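Side-chain contacts in sugar ABC transporter substrate-binding protein (Treponema pallidum subsp. pallidum, PDB 5U2P), which is an orphan periplasmic ligand-binding protein that probably captures a solute, perhaps a sugar, for an ABC transporter: residues D100-F105 with P121-G126; L285-L290 with S360-S365; S336-H341 with T351-P356. All coordinates share one frame; numbering follows the deposited sequence.

Contact 1 (D100-F105 with P121-G126); sequences DPYLYF and PTDPYG
Tyr102 and Asp123 meet where the short helix 101-104 faces an Asx turn that opens a type I beta turn, Asp123 to Gly126. Segment 121-126 lies in the loop between that helix and strand 131-132, within the solute-binding family region. The tyrosine side chain spans the gap. Its CB points toward the loop, and with CG anti to the carbonyl carbon (chi1 -63°) the ring continues in that direction. Farther out, Tyr102 CE1 lies 3.4 Å from Asp123 OD2. CZ is equally far from that oxygen, which approaches the outer end of the ring obliquely. At the tip, Tyr102 OH donates to Asp123 OD2 across 2.6 Å, a short bond received on the syn side of the carboxylate, 17° out of its plane. The Tyr102 hydroxyl, OH, also touches Tyr125 CD2 at 3.4 Å. The two tyrosine rings meet obliquely, planes at 88° and centroids 5.9 Å apart. Phe129 supplies an edge-to-face partner for the Tyr102 ring.

Each segment also has an aspartate that bonds to its own backbone. Asp100 N-caps the helix: Asp100 OD1 accepts from Tyr102 N at 3.0 Å, so the residue carrying the bridging ring is itself held at the first turn. Asp123 divides its work between its oxygens, OD2 serving the tyrosine hydroxyl and OD1 the backbone of the turn. Lys127 N is one donor to OD1, and Tyr125 N is another, 2.9 Å from Asp123 OD1 and approaching from well above the carboxylate plane.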
# COMPACT_ATOMS: atom_id res chain seq x y z
N ASP A 100 -19.61 -8.96 -4.61
CA ASP A 100 -19.41 -10.36 -4.23
C ASP A 100 -18.70 -11.11 -5.35
O ASP A 100 -19.32 -11.46 -6.38
CB ASP A 100 -20.75 -11.05 -3.91
CG ASP A 100 -20.57 -12.44 -3.33
OD1 ASP A 100 -19.45 -12.99 -3.41
OD2 ASP A 100 -21.55 -12.99 -2.80
N PRO A 101 -17.39 -11.39 -5.18
CA PRO A 101 -16.70 -12.04 -6.30
C PRO A 101 -17.21 -13.45 -6.63
O PRO A 101 -17.01 -13.92 -7.75
CB PRO A 101 -15.24 -12.10 -5.82
CG PRO A 101 -15.36 -12.18 -4.33
CD PRO A 101 -16.54 -11.32 -3.99
N TYR A 102 -17.87 -14.12 -5.68
CA TYR A 102 -18.33 -15.49 -5.92
C TYR A 102 -19.58 -15.48 -6.80
O TYR A 102 -19.96 -16.50 -7.38
CB TYR A 102 -18.57 -16.20 -4.58
CG TYR A 102 -17.27 -16.32 -3.81
CD1 TYR A 102 -16.91 -15.37 -2.87
CD2 TYR A 102 -16.37 -17.34 -4.10
CE1 TYR A 102 -15.70 -15.45 -2.20
CE2 TYR A 102 -15.16 -17.43 -3.43
CZ TYR A 102 -14.83 -16.48 -2.49
OH TYR A 102 -13.62 -16.56 -1.83
N LEU A 103 -20.20 -14.30 -6.90
CA LEU A 103 -21.32 -14.08 -7.82
C LEU A 103 -20.89 -13.67 -9.22
O LEU A 103 -21.53 -14.03 -10.20
CB LEU A 103 -22.23 -12.97 -7.28
CG LEU A 103 -23.67 -13.34 -6.96
CD1 LEU A 103 -23.70 -14.34 -5.82
CD2 LEU A 103 -24.45 -12.08 -6.61
N TYR A 104 -19.81 -12.88 -9.30
CA TYR A 104 -19.52 -12.17 -10.55
C TYR A 104 -18.20 -12.49 -11.23
O TYR A 104 -18.09 -12.28 -12.43
CB TYR A 104 -19.56 -10.67 -10.30
CG TYR A 104 -20.92 -10.16 -9.90
CD1 TYR A 104 -22.00 -10.31 -10.74
CD2 TYR A 104 -21.10 -9.51 -8.69
CE1 TYR A 104 -23.24 -9.84 -10.38
CE2 TYR A 104 -22.33 -9.04 -8.32
CZ TYR A 104 -23.40 -9.20 -9.18
OH TYR A 104 -24.64 -8.74 -8.84
N PHE A 105 -17.21 -12.97 -10.48
CA PHE A 105 -15.86 -13.13 -11.03
C PHE A 105 -15.31 -14.55 -10.98
O PHE A 105 -15.59 -15.32 -10.08
CB PHE A 105 -14.89 -12.22 -10.30
CG PHE A 105 -15.30 -10.77 -10.32
CD1 PHE A 105 -15.70 -10.18 -11.51
CD2 PHE A 105 -15.29 -10.02 -9.17
CE1 PHE A 105 -16.10 -8.85 -11.54
CE2 PHE A 105 -15.69 -8.68 -9.19
CZ PHE A 105 -16.09 -8.11 -10.38
N PRO A 121 -2.94 -10.54 -4.84
CA PRO A 121 -4.15 -9.99 -4.25
C PRO A 121 -5.01 -11.08 -3.65
O PRO A 121 -5.12 -12.16 -4.24
CB PRO A 121 -4.87 -9.34 -5.43
CG PRO A 121 -3.84 -9.25 -6.51
CD PRO A 121 -2.91 -10.34 -6.30
N THR A 122 -5.64 -10.80 -2.51
CA THR A 122 -6.52 -11.78 -1.89
C THR A 122 -7.79 -11.15 -1.34
O THR A 122 -7.78 -10.01 -0.85
CB THR A 122 -5.82 -12.52 -0.74
OG1 THR A 122 -5.35 -11.56 0.22
CG2 THR A 122 -4.63 -13.34 -1.26
N ASP A 123 -8.88 -11.91 -1.44
CA ASP A 123 -10.12 -11.60 -0.73
C ASP A 123 -9.97 -12.10 0.69
O ASP A 123 -8.90 -12.57 1.06
CB ASP A 123 -11.33 -12.21 -1.47
CG ASP A 123 -11.56 -13.69 -1.15
OD1 ASP A 123 -10.63 -14.43 -0.74
OD2 ASP A 123 -12.71 -14.13 -1.35
N PRO A 124 -11.02 -11.98 1.51
CA PRO A 124 -10.80 -12.33 2.92
C PRO A 124 -10.62 -13.84 3.14
O PRO A 124 -10.28 -14.25 4.25
CB PRO A 124 -12.07 -11.81 3.61
CG PRO A 124 -12.58 -10.71 2.71
CD PRO A 124 -12.26 -11.20 1.32
N TYR A 125 -10.85 -14.63 2.10
CA TYR A 125 -10.63 -16.07 2.13
C TYR A 125 -9.30 -16.46 1.53
O TYR A 125 -8.96 -17.64 1.50
CB TYR A 125 -11.72 -16.82 1.36
CG TYR A 125 -13.11 -16.78 1.97
CD1 TYR A 125 -13.47 -17.66 2.99
CD2 TYR A 125 -14.08 -15.89 1.50
CE1 TYR A 125 -14.74 -17.62 3.54
CE2 TYR A 125 -15.35 -15.86 2.04
CZ TYR A 125 -15.67 -16.72 3.06
OH TYR A 125 -16.94 -16.69 3.59
N GLY A 126 -8.56 -15.48 1.01
CA GLY A 126 -7.25 -15.76 0.46
C GLY A 126 -7.23 -16.03 -1.04
O GLY A 126 -6.22 -16.50 -1.58

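Contact 2 (L285-L290 with S360-S365); sequences LGACVL and SALFKS
Ala361 O, the carbonyl just before the Leu362 that packs on Ala287 and Val289, accepts from Ser365 N at 2.9 Å, a backbone bond from the residue four on. Ser365 OG lies 3.0 Å from Ala361 O as well, although its proton has a second acceptor within reach and its choice is not settled. No hydrogen bond joins the two segments; the contact is made by the forked end of Leu362. The CA-CB-CG-CD1 torsion is extended (chi2 176°), which carries Leu362 CD1 out to the strand, where it lies 3.8 Å from Ala287 O and 4.1 Å from Ala287 CB. It also approaches the next peptide, with Cys288 N 4.0 Å from Leu362 CD1. The other branch, Leu362 CD2, turns to the chain just past the strand and meets Val289 CG2 at 4.2 Å, the two side chains crossing at about a right angle. Cys288 points its CB away from the helix, toward the other side of the strand. Strand 285-288 pairs antiparallel with strand 138-145, whose Ala141 also touches Leu362, so Leu362 links the helix to both strands, while Val289 reaches Lys199 of helix 191-214.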
# COMPACT_ATOMS: atom_id res chain seq x y z
N LEU A 285 20.45 7.56 0.03
CA LEU A 285 19.28 7.19 0.81
C LEU A 285 19.30 5.70 1.09
O LEU A 285 19.54 4.90 0.20
CB LEU A 285 18.01 7.57 0.05
CG LEU A 285 16.74 7.89 0.82
CD1 LEU A 285 16.95 9.14 1.63
CD2 LEU A 285 15.57 8.09 -0.14
N GLY A 286 19.03 5.33 2.34
CA GLY A 286 18.81 3.95 2.70
C GLY A 286 17.37 3.74 3.11
O GLY A 286 16.66 4.71 3.38
N ALA A 287 16.94 2.48 3.14
CA ALA A 287 15.57 2.12 3.54
C ALA A 287 15.54 0.80 4.29
O ALA A 287 16.03 -0.22 3.80
CB ALA A 287 14.67 2.04 2.33
N CYS A 288 14.92 0.81 5.46
CA CYS A 288 14.84 -0.40 6.28
C CYS A 288 13.49 -0.48 6.97
O CYS A 288 12.69 0.45 6.93
CB CYS A 288 15.96 -0.41 7.31
SG CYS A 288 15.87 0.97 8.48
N VAL A 289 13.26 -1.62 7.61
CA VAL A 289 12.06 -1.83 8.40
C VAL A 289 12.03 -0.86 9.57
O VAL A 289 13.06 -0.59 10.18
CB VAL A 289 12.00 -3.27 8.92
CG1 VAL A 289 11.02 -3.41 10.08
CG2 VAL A 289 11.63 -4.19 7.78
N LEU A 290 10.85 -0.33 9.88
CA LEU A 290 10.72 0.49 11.09
C LEU A 290 10.52 -0.42 12.29
O LEU A 290 9.46 -1.04 12.43
CB LEU A 290 9.55 1.46 10.97
CG LEU A 290 9.32 2.36 12.19
CD1 LEU A 290 10.29 3.55 12.23
CD2 LEU A 290 7.90 2.83 12.18
N SER A 360 16.04 -1.39 -2.90
CA SER A 360 16.66 -2.60 -3.42
C SER A 360 16.72 -3.71 -2.39
O SER A 360 16.34 -4.85 -2.67
CB SER A 360 18.07 -2.29 -3.93
OG SER A 360 18.69 -3.47 -4.40
N ALA A 361 17.16 -3.39 -1.18
CA ALA A 361 17.31 -4.41 -0.14
C ALA A 361 15.94 -4.95 0.28
O ALA A 361 15.75 -6.17 0.40
CB ALA A 361 18.04 -3.83 1.06
N LEU A 362 14.99 -4.05 0.50
CA LEU A 362 13.65 -4.42 0.93
C LEU A 362 12.90 -5.13 -0.19
O LEU A 362 12.02 -5.96 0.06
CB LEU A 362 12.87 -3.19 1.40
CG LEU A 362 13.23 -2.64 2.79
CD1 LEU A 362 12.44 -1.36 3.11
CD2 LEU A 362 13.02 -3.68 3.90
N PHE A 363 13.24 -4.81 -1.42
CA PHE A 363 12.61 -5.51 -2.53
C PHE A 363 12.98 -7.00 -2.49
O PHE A 363 12.11 -7.86 -2.64
CB PHE A 363 13.00 -4.90 -3.86
CG PHE A 363 12.25 -5.49 -5.02
CD1 PHE A 363 10.95 -5.10 -5.29
CD2 PHE A 363 12.83 -6.46 -5.81
CE1 PHE A 363 10.24 -5.64 -6.34
CE2 PHE A 363 12.14 -7.01 -6.87
CZ PHE A 363 10.83 -6.59 -7.13
N LYS A 364 14.26 -7.30 -2.27
CA LYS A 364 14.72 -8.68 -2.20
C LYS A 364 14.27 -9.39 -0.92
O LYS A 364 13.94 -10.57 -0.96
CB LYS A 364 16.24 -8.76 -2.31
CG LYS A 364 16.82 -8.14 -3.57
CD LYS A 364 16.27 -8.80 -4.83
CE LYS A 364 16.86 -8.16 -6.09
NZ LYS A 364 16.20 -8.63 -7.34
N SER A 365 14.28 -8.69 0.21
CA SER A 365 13.97 -9.33 1.49
C SER A 365 12.48 -9.52 1.74
O SER A 365 12.09 -10.48 2.39
CB SER A 365 14.58 -8.53 2.64
OG SER A 365 14.13 -7.19 2.67

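Contact 3 (S336-H341 with T351-P356); sequences SFFEEH and TSAVIP
Phe338 and Ser352 make the closest approach, and their contact is nonbonded: Ser352 OG lies 3.3 Å from Phe338 CB. Polar interactions explain that position. Between the backbone N and the carbonyl carbon of its own residue (chi1 58°), OG points to the end of helix 331-337 and is hydrogen-bonded to Asn335 O. Glu339 N, 3.7 Å from Ser352 OG, forms no bond with it. Phe338 O and Ser352 O also come within 3.4 Å, but as two acceptors they merely pass each other. The helix end keeps its own pairing, for Phe337 O takes both Glu340 N and His341 N.

Apolar packing flanks the serine. The methyl CB of Ala353 rests obliquely against the Phe338 ring, 4.0 Å from Phe338 CD2, while the ring's far end leads away toward His341 and Asn134. Nearer the surface, Glu339 CG touches Ser352 CB at 3.8 Å.

Beyond Ala353 the chain runs on to helix 360-367, which packs on the sheet containing strand 285-288, whereas Phe337 packs on helix 45-58. The geometry is consistent with one end of an interdomain crossover, as in two-lobed periplasmic binding proteins.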
# COMPACT_ATOMS: atom_id res chain seq x y z
N SER A 336 7.00 -5.56 -21.87
CA SER A 336 6.47 -4.56 -22.78
C SER A 336 5.59 -3.55 -22.05
O SER A 336 5.75 -2.34 -22.20
CB SER A 336 5.68 -5.25 -23.89
OG SER A 336 5.08 -4.32 -24.76
N PHE A 337 4.70 -4.05 -21.21
CA PHE A 337 3.79 -3.20 -20.46
C PHE A 337 4.51 -2.17 -19.59
O PHE A 337 4.10 -1.01 -19.53
CB PHE A 337 2.88 -4.11 -19.62
CG PHE A 337 1.80 -3.39 -18.85
CD1 PHE A 337 0.95 -2.50 -19.47
CD2 PHE A 337 1.61 -3.65 -17.50
CE1 PHE A 337 -0.05 -1.87 -18.77
CE2 PHE A 337 0.61 -3.01 -16.78
CZ PHE A 337 -0.22 -2.12 -17.42
N PHE A 338 5.56 -2.60 -18.90
CA PHE A 338 6.23 -1.73 -17.95
C PHE A 338 7.29 -0.84 -18.59
O PHE A 338 8.00 -0.12 -17.89
CB PHE A 338 6.83 -2.56 -16.82
CG PHE A 338 5.86 -2.78 -15.68
CD1 PHE A 338 5.00 -3.86 -15.68
CD2 PHE A 338 5.74 -1.84 -14.67
CE1 PHE A 338 4.08 -4.03 -14.66
CE2 PHE A 338 4.81 -2.00 -13.65
CZ PHE A 338 3.98 -3.11 -13.65
N GLU A 339 7.37 -0.86 -19.92
CA GLU A 339 8.11 0.19 -20.63
C GLU A 339 7.28 1.47 -20.64
O GLU A 339 7.80 2.56 -20.87
CB GLU A 339 8.45 -0.26 -22.05
CG GLU A 339 9.53 -1.32 -22.09
CD GLU A 339 9.82 -1.81 -23.49
OE1 GLU A 339 9.23 -1.27 -24.45
OE2 GLU A 339 10.65 -2.74 -23.64
N GLU A 340 5.98 1.34 -20.35
CA GLU A 340 5.05 2.46 -20.30
C GLU A 340 4.39 2.62 -18.93
O GLU A 340 4.22 3.73 -18.43
CB GLU A 340 3.96 2.26 -21.35
CG GLU A 340 4.50 2.07 -22.75
CD GLU A 340 3.48 2.42 -23.81
OE1 GLU A 340 2.88 1.49 -24.38
OE2 GLU A 340 3.28 3.63 -24.07
N HIS A 341 3.99 1.51 -18.33
CA HIS A 341 3.23 1.57 -17.09
C HIS A 341 4.14 1.90 -15.93
O HIS A 341 5.21 1.31 -15.78
CB HIS A 341 2.52 0.23 -16.86
CG HIS A 341 1.52 0.26 -15.75
ND1 HIS A 341 0.36 0.99 -15.82
CD2 HIS A 341 1.52 -0.34 -14.53
CE1 HIS A 341 -0.32 0.85 -14.69
NE2 HIS A 341 0.36 0.04 -13.90
N THR A 351 11.91 -7.03 -16.20
CA THR A 351 13.16 -6.30 -16.44
C THR A 351 12.97 -4.80 -16.65
O THR A 351 13.79 -4.00 -16.21
CB THR A 351 13.90 -6.89 -17.66
OG1 THR A 351 13.17 -6.61 -18.86
CG2 THR A 351 14.07 -8.39 -17.51
N SER A 352 11.89 -4.43 -17.34
CA SER A 352 11.64 -3.03 -17.68
C SER A 352 11.12 -2.20 -16.52
O SER A 352 11.08 -0.97 -16.61
CB SER A 352 10.66 -2.96 -18.84
OG SER A 352 9.45 -3.61 -18.49
N ALA A 353 10.70 -2.86 -15.44
CA ALA A 353 10.26 -2.15 -14.26
C ALA A 353 11.49 -1.75 -13.46
O ALA A 353 12.33 -2.58 -13.12
CB ALA A 353 9.31 -3.01 -13.41
N VAL A 354 11.61 -0.46 -13.19
CA VAL A 354 12.73 0.07 -12.44
C VAL A 354 12.45 0.05 -10.94
O VAL A 354 11.47 0.64 -10.49
CB VAL A 354 13.05 1.50 -12.89
CG1 VAL A 354 14.28 2.04 -12.15
CG2 VAL A 354 13.26 1.56 -14.39
N ILE A 355 13.30 -0.62 -10.17
CA ILE A 355 13.21 -0.60 -8.70
C ILE A 355 14.19 0.44 -8.12
O ILE A 355 15.41 0.30 -8.30
CB ILE A 355 13.55 -1.97 -8.09
CG1 ILE A 355 12.82 -3.11 -8.83
CG2 ILE A 355 13.24 -1.99 -6.59
CD1 ILE A 355 11.31 -3.02 -8.76
N PRO A 356 13.69 1.45 -7.39
CA PRO A 356 14.57 2.44 -6.75
C PRO A 356 15.65 1.79 -5.89
O PRO A 356 15.33 0.89 -5.10
CB PRO A 356 13.62 3.27 -5.90
CG PRO A 356 12.31 3.16 -6.60
CD PRO A 356 12.26 1.78 -7.19

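How the contacts relate
Contact 2 is buried, whereas contacts 1 and 3 are partly buried, their centres each about 19 Å from the centre of the chain, against about 15 Å for contact 2. Their chemistry follows: contact 2 joins helix to strand by nonpolar packing of a leucine on side chains and strand backbone, with no hydrogen bond across, contact 1 relies on a hydroxyl-carboxylate bond, and contact 3 combines apolar touches with a serine bonded outside its two segments. Contact 3 is nested in the chain loop that contact 2 closes, and Phe363 CE1 packs on Ile355 CD1 at 3.7 Å. Contact 1 closes earlier in the chain, on the opposite side of the centre from contact 2, their centres about 31 Å apart.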